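Local coordinates for protein putative amidohydrolase/peptidase (Burkholderia cenocepacia, PDB 4WJB) that probably hydrolyses non-peptide carbon-nitrogen bonds as a zinc-dependent amidohydrolase of the peptidase M20 family, at residues A[122-133]-A[414-424]; A[249-258]-A[321-329]. All coordinates share one frame; numbering follows the deposited sequence.

Interaction 1: residues A[122-133]-A[414-424]; sequences LNDAAIETERPV and LRAVLQSAQEA. With SO4 (sulfate ion), chain F.
R131 and A421 join the two segments by their backbones: R131 N donates to A421 O over 2.9 Å, with the donor in the carbonyl plane and an N-H...O angle of 157°. The next residue after A421, Q422, extends this polar seam with its side chain. That chain bends at chi2 (-75°), which lays the amide across T129 so that both ends meet backbone groups: NE2 donates to E128 O at 3.1 Å, while OE1 accepts from E130 N at 2.9 Å. Both donors are tilted out of the carbonyl planes they approach. T129 turns its hydroxyl back on its own segment, donating to R131 O, and the E130 carboxylate leaves for a salt bridge with R84.

Charge gathers at the chain end. The extended R131 side chain donates from NE to E423 O at 2.7 Å, and NH2 forms a long, weak salt bridge of 3.4 Å, at the guanidinium edge, with OXT of the poorly ordered A424. NH1 is engaged by A89 O. A sulfate, probably from the crystallisation liquor, takes a weak bond from NH2 through O1 and is also held by R85 and A89 N; its closer approach through O3 is doubtful. E423 itself is anchored by H197 and R346.

The apolar part centres on L418, whose CG stands opposite the backbone N (chi1 -179°). Its CD1 meets I127 CG2 tip to tip at 4.0 Å and L122 CD2 at 3.9 Å. Farther along the chain, V133 CG1 packs on V417 CG1 at 3.9 Å.

A Schellman motif at A126 ends helix 109-124. The arrangement belongs to the alpha/beta core of the M20 catalytic domain: a helix-to-strand connection leading into strand 133-138 packs against C-terminal helix 403-421, which also rests on V91 of the neighbouring parallel strand.

Interaction 2: residues A[249-258]-A[321-329]; sequences RDALVGAARM and RVADETGLG
V322 O, on the helix that faces G254 and M258, is gripped twice by T326. T326 OG1 donates to V322 O at 2.6 Å and T326 N donates to V322 O at 2.9 Å, from opposite faces of the carbonyl plane. T326 chi1 (59°) folds OG1 back onto the helix in this way and leaves CG2 turned to the partner segment, where it lies 4.0 Å from R257 NE. A weak bond from L328 N to T326 OG1 ties the turn after G327 to the same hydroxyl.

Across the contact, helices 251-258 and 321-326 run roughly antiparallel, 145° between their N-to-C directions, with axes 10.4 Å apart. V322 CG2 touches M258 SD at 3.8 Å, the two side chains passing in opposite senses. L328 packs against the first turn of the other helix: its CD1 is 3.6 Å from D250 O and 3.7 Å from G254 CA, an approach possible because G254 carries no side chain, while CD2 leans on the R249 backbone and A251. D250 caps that turn, OD1 accepting from V253 N from above the carboxylate plane.

From the residue before the helix cap, R249 CD rests 3.4 Å from T326 O. R257 stretches past T326, and its NH2 forms a salt bridge with E263 of the second subunit, whereas its buried NE has no partner in the model.

No hydrogen bond crosses between the segments. This suggests that they are joined mainly by van der Waals packing, of V322 on M258 and of L328 on the backbone around G254, the polar bonds serving to shape each segment, while the charged end of R257 is spent on the dimer interface.

Overall arrangement
From the N terminus, the chain reaches 122-133 at the end of helix 109-124, and interaction 1 closes a long loop only when 414-424 arrives 281 residues later. Interaction 2 falls wholly within that span and closes a shorter loop, with 62 residues between its segments, so the two nest without crossing. They lie on opposite sides of the chain's centre, their own centres 60 Å apart and their nearest atoms about 41 Å apart. Interaction 1 joins the C-terminal helix 403-421 to the connection between helix 109-124 and strand 133-138, within the catalytic domain, whereas interaction 2 pairs helices 251-268 and 305-326 of the dimerisation domain; both are distant from the zinc site.

Interaction 1: residues A[122-133]-A[414-424]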
loop_
_atom_site.group_PDB
_atom_site.type_symbol
_atom_site.label_atom_id
_atom_site.label_comp_id
_atom_site.label_asym_id
_atom_site.label_seq_id
_atom_site.Cartn_x
_atom_site.Cartn_y
_atom_site.Cartn_z
ATOM N N LEU A 122 13.551 -35.820 -38.974
ATOM C CA LEU A 122 12.745 -36.628 -39.880
ATOM C C LEU A 122 13.474 -36.831 -41.211
ATOM O O LEU A 122 13.433 -37.917 -41.790
ATOM C CB LEU A 122 11.377 -35.979 -40.103
ATOM C CG LEU A 122 10.425 -36.032 -38.906
ATOM C CD1 LEU A 122 9.191 -35.174 -39.154
ATOM C CD2 LEU A 122 10.039 -37.477 -38.602
ATOM N N ASN A 123 14.149 -35.785 -41.683
ATOM C CA ASN A 123 14.956 -35.877 -42.898
ATOM C C ASN A 123 16.098 -36.888 -42.754
ATOM O O ASN A 123 16.316 -37.716 -43.637
ATOM C CB ASN A 123 15.534 -34.510 -43.272
ATOM C CG ASN A 123 14.492 -33.563 -43.847
ATOM O OD1 ASN A 123 13.362 -33.957 -44.147
ATOM N ND2 ASN A 123 14.880 -32.305 -44.021
ATOM N N ASP A 124 16.823 -36.812 -41.640
ATOM C CA ASP A 124 17.957 -37.703 -41.400
ATOM C C ASP A 124 17.536 -39.165 -41.377
ATOM O O ASP A 124 18.291 -40.043 -41.789
ATOM C CB ASP A 124 18.654 -37.355 -40.085
ATOM C CG ASP A 124 19.434 -36.060 -40.159
ATOM O OD1 ASP A 124 19.538 -35.491 -41.267
ATOM O OD2 ASP A 124 19.953 -35.620 -39.112
ATOM N N ALA A 125 16.330 -39.423 -40.883
ATOM C CA ALA A 125 15.816 -40.784 -40.812
ATOM C C ALA A 125 15.075 -41.177 -42.086
ATOM O O ALA A 125 14.550 -42.286 -42.179
ATOM C CB ALA A 125 14.905 -40.937 -39.609
ATOM N N ALA A 126 15.037 -40.263 -43.053
ATOM C CA ALA A 126 14.334 -40.469 -44.321
ATOM C C ALA A 126 12.891 -40.910 -44.091
ATOM O O ALA A 126 12.405 -41.842 -44.731
ATOM C CB ALA A 126 15.072 -41.495 -45.184
ATOM N N ILE A 127 12.214 -40.245 -43.164
ATOM C CA ILE A 127 10.844 -40.606 -42.828
ATOM C C ILE A 127 9.817 -39.835 -43.662
ATOM O O ILE A 127 9.903 -38.610 -43.800
ATOM C CB ILE A 127 10.585 -40.372 -41.324
ATOM C CG1 ILE A 127 11.371 -41.394 -40.501
ATOM C CG2 ILE A 127 9.102 -40.454 -40.999
ATOM C CD1 ILE A 127 11.176 -41.246 -39.013
ATOM N N GLU A 128 8.860 -40.563 -44.234
ATOM C CA GLU A 128 7.702 -39.950 -44.881
ATOM C C GLU A 128 6.493 -39.996 -43.942
ATOM O O GLU A 128 6.190 -41.038 -43.358
ATOM C CB GLU A 128 7.375 -40.646 -46.208
ATOM C CG GLU A 128 5.932 -40.443 -46.676
ATOM C CD GLU A 128 5.696 -40.859 -48.121
ATOM O OE1 GLU A 128 5.900 -40.021 -49.027
ATOM O OE2 GLU A 128 5.297 -42.021 -48.351
ATOM N N THR A 129 5.813 -38.863 -43.790
ATOM C CA THR A 129 4.622 -38.795 -42.948
ATOM C C THR A 129 3.363 -38.710 -43.801
ATOM O O THR A 129 3.411 -38.251 -44.947
ATOM C CB THR A 129 4.669 -37.588 -41.992
ATOM O OG1 THR A 129 4.683 -36.371 -42.749
ATOM C CG2 THR A 129 5.910 -37.655 -41.117
ATOM N N GLU A 130 2.241 -39.167 -43.253
ATOM C CA GLU A 130 0.972 -39.086 -43.969
ATOM C C GLU A 130 0.580 -37.636 -44.189
ATOM O O GLU A 130 0.172 -37.244 -45.285
ATOM C CB GLU A 130 -0.141 -39.813 -43.209
ATOM C CG GLU A 130 -0.122 -41.310 -43.390
ATOM C CD GLU A 130 -0.150 -41.708 -44.853
ATOM O OE1 GLU A 130 0.808 -42.373 -45.301
ATOM O OE2 GLU A 130 -1.122 -41.350 -45.555
ATOM N N ARG A 131 0.727 -36.848 -43.131
ATOM C CA ARG A 131 0.337 -35.449 -43.123
ATOM C C ARG A 131 1.535 -34.539 -43.249
ATOM O O ARG A 131 2.601 -34.840 -42.720
ATOM C CB ARG A 131 -0.410 -35.111 -41.829
ATOM C CG ARG A 131 -1.665 -35.902 -41.673
ATOM C CD ARG A 131 -2.295 -35.732 -40.317
ATOM N NE ARG A 131 -3.502 -36.542 -40.274
ATOM C CZ ARG A 131 -4.661 -36.165 -40.797
ATOM N NH1 ARG A 131 -4.774 -34.975 -41.381
ATOM N NH2 ARG A 131 -5.713 -36.970 -40.729
ATOM N N PRO A 132 1.358 -33.408 -43.939
ATOM C CA PRO A 132 2.401 -32.385 -43.927
ATOM C C PRO A 132 2.595 -31.845 -42.514
ATOM O O PRO A 132 1.653 -31.838 -41.722
ATOM C CB PRO A 132 1.846 -31.302 -44.859
ATOM C CG PRO A 132 0.369 -31.482 -44.794
ATOM C CD PRO A 132 0.163 -32.970 -44.680
ATOM N N VAL A 133 3.813 -31.414 -42.210
ATOM C CA VAL A 133 4.125 -30.788 -40.933
ATOM C C VAL A 133 4.478 -29.318 -41.139
ATOM O O VAL A 133 5.368 -29.003 -41.924
ATOM C CB VAL A 133 5.301 -31.508 -40.237
ATOM C CG1 VAL A 133 5.647 -30.823 -38.916
ATOM C CG2 VAL A 133 4.973 -32.977 -40.031
ATOM N N LEU A 414 9.425 -34.281 -31.255
ATOM C CA LEU A 414 9.643 -35.137 -32.417
ATOM C C LEU A 414 8.686 -36.326 -32.426
ATOM O O LEU A 414 8.032 -36.592 -33.430
ATOM C CB LEU A 414 11.092 -35.624 -32.451
ATOM C CG LEU A 414 11.413 -36.725 -33.468
ATOM C CD1 LEU A 414 11.116 -36.274 -34.899
ATOM C CD2 LEU A 414 12.860 -37.192 -33.332
ATOM N N ARG A 415 8.593 -37.035 -31.306
ATOM C CA ARG A 415 7.748 -38.226 -31.248
ATOM C C ARG A 415 6.266 -37.890 -31.288
ATOM O O ARG A 415 5.483 -38.605 -31.902
ATOM C CB ARG A 415 8.065 -39.045 -29.995
ATOM C CG ARG A 415 9.508 -39.496 -29.936
ATOM C CD ARG A 415 9.675 -40.884 -30.540
ATOM N NE ARG A 415 9.625 -41.911 -29.500
ATOM C CZ ARG A 415 10.657 -42.673 -29.145
ATOM N NH1 ARG A 415 10.512 -43.561 -28.174
ATOM N NH2 ARG A 415 11.833 -42.561 -29.760
ATOM N N ALA A 416 5.883 -36.808 -30.614
ATOM C CA ALA A 416 4.502 -36.343 -30.633
ATOM C C ALA A 416 4.066 -35.947 -32.045
ATOM O O ALA A 416 3.006 -36.365 -32.520
ATOM C CB ALA A 416 4.324 -35.168 -29.675
ATOM N N VAL A 417 4.885 -35.128 -32.700
ATOM C CA VAL A 417 4.586 -34.655 -34.048
ATOM C C VAL A 417 4.535 -35.828 -35.009
ATOM O O VAL A 417 3.630 -35.930 -35.843
ATOM C CB VAL A 417 5.626 -33.627 -34.534
ATOM C CG1 VAL A 417 5.521 -33.424 -36.047
ATOM C CG2 VAL A 417 5.448 -32.313 -33.789
ATOM N N LEU A 418 5.506 -36.724 -34.872
ATOM C CA LEU A 418 5.571 -37.908 -35.714
ATOM C C LEU A 418 4.303 -38.749 -35.582
ATOM O O LEU A 418 3.699 -39.112 -36.584
ATOM C CB LEU A 418 6.796 -38.747 -35.366
ATOM C CG LEU A 418 6.968 -40.003 -36.218
ATOM C CD1 LEU A 418 6.973 -39.641 -37.699
ATOM C CD2 LEU A 418 8.236 -40.743 -35.834
ATOM N N GLN A 419 3.889 -39.038 -34.349
ATOM C CA GLN A 419 2.698 -39.859 -34.131
ATOM C C GLN A 419 1.448 -39.232 -34.757
ATOM O O GLN A 419 0.668 -39.916 -35.420
ATOM C CB GLN A 419 2.461 -40.096 -32.635
ATOM C CG GLN A 419 1.201 -40.899 -32.352
ATOM C CD GLN A 419 0.978 -41.155 -30.876
ATOM O OE1 GLN A 419 1.910 -41.108 -30.075
ATOM N NE2 GLN A 419 -0.269 -41.421 -30.508
ATOM N N SER A 420 1.266 -37.930 -34.552
ATOM C CA SER A 420 0.069 -37.248 -35.034
ATOM C C SER A 420 0.070 -37.084 -36.551
ATOM O O SER A 420 -0.990 -37.077 -37.176
ATOM C CB SER A 420 -0.073 -35.883 -34.360
ATOM O OG SER A 420 1.055 -35.071 -34.625
ATOM N N ALA A 421 1.260 -36.957 -37.134
ATOM C CA ALA A 421 1.410 -36.807 -38.583
ATOM C C ALA A 421 1.233 -38.126 -39.329
ATOM O O ALA A 421 1.145 -38.146 -40.561
ATOM C CB ALA A 421 2.770 -36.204 -38.913
ATOM N N GLN A 422 1.193 -39.231 -38.591
ATOM C CA GLN A 422 0.991 -40.534 -39.217
ATOM C C GLN A 422 -0.430 -41.040 -38.998
ATOM O O GLN A 422 -0.791 -42.120 -39.462
ATOM C CB GLN A 422 1.999 -41.556 -38.689
ATOM C CG GLN A 422 3.459 -41.183 -38.905
ATOM C CD GLN A 422 3.933 -41.359 -40.338
ATOM O OE1 GLN A 422 3.180 -41.154 -41.294
ATOM N NE2 GLN A 422 5.198 -41.734 -40.493
ATOM N N GLU A 423 -1.232 -40.249 -38.292
ATOM C CA GLU A 423 -2.636 -40.578 -38.068
ATOM C C GLU A 423 -3.483 -40.336 -39.315
ATOM O O GLU A 423 -3.416 -39.267 -39.925
ATOM C CB GLU A 423 -3.191 -39.762 -36.900
ATOM C CG GLU A 423 -2.586 -40.120 -35.562
ATOM C CD GLU A 423 -3.191 -39.326 -34.422
ATOM O OE1 GLU A 423 -3.710 -38.219 -34.674
ATOM O OE2 GLU A 423 -3.160 -39.819 -33.276
ATOM N N ALA A 424 -4.292 -41.326 -39.677
ATOM C CA ALA A 424 -5.113 -41.247 -40.881
ATOM C C ALA A 424 -6.341 -40.362 -40.678
ATOM O O ALA A 424 -7.023 -40.001 -41.639
ATOM C CB ALA A 424 -5.537 -42.641 -41.322
ATOM O OXT ALA A 424 -6.683 -39.988 -39.554
HETATM S S SO4 F . -7.681 -35.356 -43.323
HETATM O O1 SO4 F . -8.439 -35.381 -42.075
HETATM O O2 SO4 F . -7.545 -33.978 -43.780
HETATM O O3 SO4 F . -6.362 -35.940 -43.118
HETATM O O4 SO4 F . -8.358 -36.151 -44.346
#

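Interaction 2: residues A[249-258]-A[321-329]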
loop_
_atom_site.group_PDB
_atom_site.type_symbol
_atom_site.label_atom_id
_atom_site.label_comp_id
_atom_site.label_asym_id
_atom_site.label_seq_id
_atom_site.Cartn_x
_atom_site.Cartn_y
_atom_site.Cartn_z
ATOM N N ARG A 249 -12.636 2.360 12.944
ATOM C CA ARG A 249 -13.066 1.734 11.704
ATOM C C ARG A 249 -11.861 1.683 10.773
ATOM O O ARG A 249 -11.782 2.423 9.791
ATOM C CB ARG A 249 -14.222 2.503 11.061
ATOM C CG ARG A 249 -15.508 2.498 11.878
ATOM C CD ARG A 249 -16.038 1.085 12.049
ATOM N NE ARG A 249 -17.332 1.051 12.726
ATOM C CZ ARG A 249 -17.488 0.914 14.039
ATOM N NH1 ARG A 249 -16.430 0.799 14.831
ATOM N NH2 ARG A 249 -18.705 0.891 14.561
ATOM N N ASP A 250 -10.911 0.816 11.110
ATOM C CA ASP A 250 -9.634 0.747 10.412
ATOM C C ASP A 250 -9.752 -0.055 9.120
ATOM O O ASP A 250 -9.902 -1.276 9.148
ATOM C CB ASP A 250 -8.570 0.134 11.330
ATOM C CG ASP A 250 -7.154 0.329 10.811
ATOM O OD1 ASP A 250 -6.939 0.242 9.578
ATOM O OD2 ASP A 250 -6.247 0.542 11.645
ATOM N N ALA A 251 -9.670 0.646 7.992
ATOM C CA ALA A 251 -9.791 0.021 6.676
ATOM C C ALA A 251 -8.600 -0.873 6.337
ATOM O O ALA A 251 -8.739 -1.851 5.594
ATOM C CB ALA A 251 -9.963 1.091 5.605
ATOM N N LEU A 252 -7.429 -0.547 6.874
ATOM C CA LEU A 252 -6.235 -1.333 6.569
ATOM C C LEU A 252 -6.241 -2.672 7.301
ATOM O O LEU A 252 -5.757 -3.674 6.775
ATOM C CB LEU A 252 -4.965 -0.551 6.911
ATOM C CG LEU A 252 -3.643 -1.254 6.593
ATOM C CD1 LEU A 252 -3.604 -1.739 5.142
ATOM C CD2 LEU A 252 -2.477 -0.334 6.870
ATOM N N VAL A 253 -6.791 -2.697 8.510
ATOM C CA VAL A 253 -6.902 -3.952 9.244
ATOM C C VAL A 253 -7.890 -4.872 8.530
ATOM O O VAL A 253 -7.674 -6.080 8.435
ATOM C CB VAL A 253 -7.345 -3.738 10.706
ATOM C CG1 VAL A 253 -7.618 -5.080 11.372
ATOM C CG2 VAL A 253 -6.280 -2.963 11.480
ATOM N N GLY A 254 -8.964 -4.289 8.007
ATOM C CA GLY A 254 -9.923 -5.033 7.215
ATOM C C GLY A 254 -9.261 -5.666 6.006
ATOM O O GLY A 254 -9.488 -6.838 5.707
ATOM N N ALA A 255 -8.432 -4.885 5.320
ATOM C CA ALA A 255 -7.700 -5.366 4.160
ATOM C C ALA A 255 -6.753 -6.494 4.554
ATOM O O ALA A 255 -6.660 -7.498 3.855
ATOM C CB ALA A 255 -6.934 -4.229 3.507
ATOM N N ALA A 256 -6.069 -6.327 5.684
ATOM C CA ALA A 256 -5.153 -7.348 6.191
ATOM C C ALA A 256 -5.865 -8.682 6.367
ATOM O O ALA A 256 -5.347 -9.729 5.976
ATOM C CB ALA A 256 -4.534 -6.901 7.505
ATOM N N ARG A 257 -7.058 -8.637 6.954
ATOM C CA ARG A 257 -7.875 -9.831 7.117
ATOM C C ARG A 257 -8.160 -10.496 5.770
ATOM O O ARG A 257 -8.108 -11.718 5.656
ATOM C CB ARG A 257 -9.192 -9.493 7.819
ATOM C CG ARG A 257 -9.037 -8.995 9.241
ATOM C CD ARG A 257 -10.388 -8.582 9.821
ATOM N NE ARG A 257 -10.259 -7.966 11.140
ATOM C CZ ARG A 257 -10.500 -8.594 12.286
ATOM N NH1 ARG A 257 -10.888 -9.865 12.282
ATOM N NH2 ARG A 257 -10.359 -7.952 13.440
ATOM N N MET A 258 -8.461 -9.690 4.755
ATOM C CA MET A 258 -8.790 -10.219 3.434
ATOM C C MET A 258 -7.557 -10.774 2.721
ATOM O O MET A 258 -7.639 -11.785 2.022
ATOM C CB MET A 258 -9.448 -9.141 2.567
ATOM C CG MET A 258 -10.814 -8.695 3.051
ATOM S SD MET A 258 -11.959 -10.065 3.284
ATOM C CE MET A 258 -12.003 -10.767 1.637
ATOM N N ARG A 321 -18.681 -10.890 5.371
ATOM C CA ARG A 321 -18.529 -11.219 6.784
ATOM C C ARG A 321 -17.615 -10.213 7.480
ATOM O O ARG A 321 -17.889 -9.777 8.597
ATOM C CB ARG A 321 -17.975 -12.637 6.952
ATOM C CG ARG A 321 -18.629 -13.434 8.074
ATOM C CD ARG A 321 -17.630 -14.346 8.765
ATOM N NE ARG A 321 -16.631 -13.577 9.500
ATOM C CZ ARG A 321 -15.327 -13.837 9.496
ATOM N NH1 ARG A 321 -14.855 -14.858 8.795
ATOM N NH2 ARG A 321 -14.494 -13.078 10.194
ATOM N N VAL A 322 -16.530 -9.844 6.807
ATOM C CA VAL A 322 -15.561 -8.914 7.371
ATOM C C VAL A 322 -16.133 -7.503 7.471
ATOM O O VAL A 322 -15.950 -6.823 8.482
ATOM C CB VAL A 322 -14.263 -8.892 6.541
ATOM C CG1 VAL A 322 -13.391 -7.708 6.926
ATOM C CG2 VAL A 322 -13.503 -10.195 6.726
ATOM N N ALA A 323 -16.831 -7.067 6.426
ATOM C CA ALA A 323 -17.457 -5.751 6.434
ATOM C C ALA A 323 -18.452 -5.653 7.585
ATOM O O ALA A 323 -18.475 -4.659 8.316
ATOM C CB ALA A 323 -18.142 -5.475 5.111
ATOM N N ASP A 324 -19.259 -6.698 7.744
ATOM C CA ASP A 324 -20.217 -6.788 8.843
ATOM C C ASP A 324 -19.537 -6.678 10.207
ATOM O O ASP A 324 -19.925 -5.859 11.040
ATOM C CB ASP A 324 -20.999 -8.102 8.755
ATOM C CG ASP A 324 -21.694 -8.462 10.061
ATOM O OD1 ASP A 324 -21.067 -9.131 10.911
ATOM O OD2 ASP A 324 -22.872 -8.078 10.237
ATOM N N GLU A 325 -18.518 -7.505 10.424
ATOM C CA GLU A 325 -17.879 -7.616 11.730
ATOM C C GLU A 325 -17.003 -6.414 12.082
ATOM O O GLU A 325 -16.788 -6.119 13.259
ATOM C CB GLU A 325 -17.043 -8.895 11.798
ATOM N N THR A 326 -16.496 -5.722 11.067
ATOM C CA THR A 326 -15.602 -4.596 11.302
ATOM C C THR A 326 -16.335 -3.259 11.241
ATOM O O THR A 326 -15.850 -2.253 11.759
ATOM C CB THR A 326 -14.447 -4.573 10.287
ATOM O OG1 THR A 326 -14.978 -4.489 8.961
ATOM C CG2 THR A 326 -13.600 -5.834 10.411
ATOM N N GLY A 327 -17.503 -3.252 10.608
ATOM C CA GLY A 327 -18.264 -2.027 10.439
ATOM C C GLY A 327 -17.751 -1.207 9.273
ATOM O O GLY A 327 -18.097 -0.037 9.118
ATOM N N LEU A 328 -16.912 -1.829 8.454
ATOM C CA LEU A 328 -16.373 -1.189 7.261
ATOM C C LEU A 328 -17.345 -1.272 6.094
ATOM O O LEU A 328 -18.068 -2.260 5.945
ATOM C CB LEU A 328 -15.047 -1.838 6.859
ATOM C CG LEU A 328 -13.888 -1.690 7.842
ATOM C CD1 LEU A 328 -12.738 -2.588 7.436
ATOM C CD2 LEU A 328 -13.443 -0.243 7.909
ATOM N N GLY A 329 -17.356 -0.234 5.263
ATOM C CA GLY A 329 -18.061 -0.288 3.998
ATOM C C GLY A 329 -17.206 -1.059 3.013
ATOM O O GLY A 329 -15.985 -0.908 2.999
#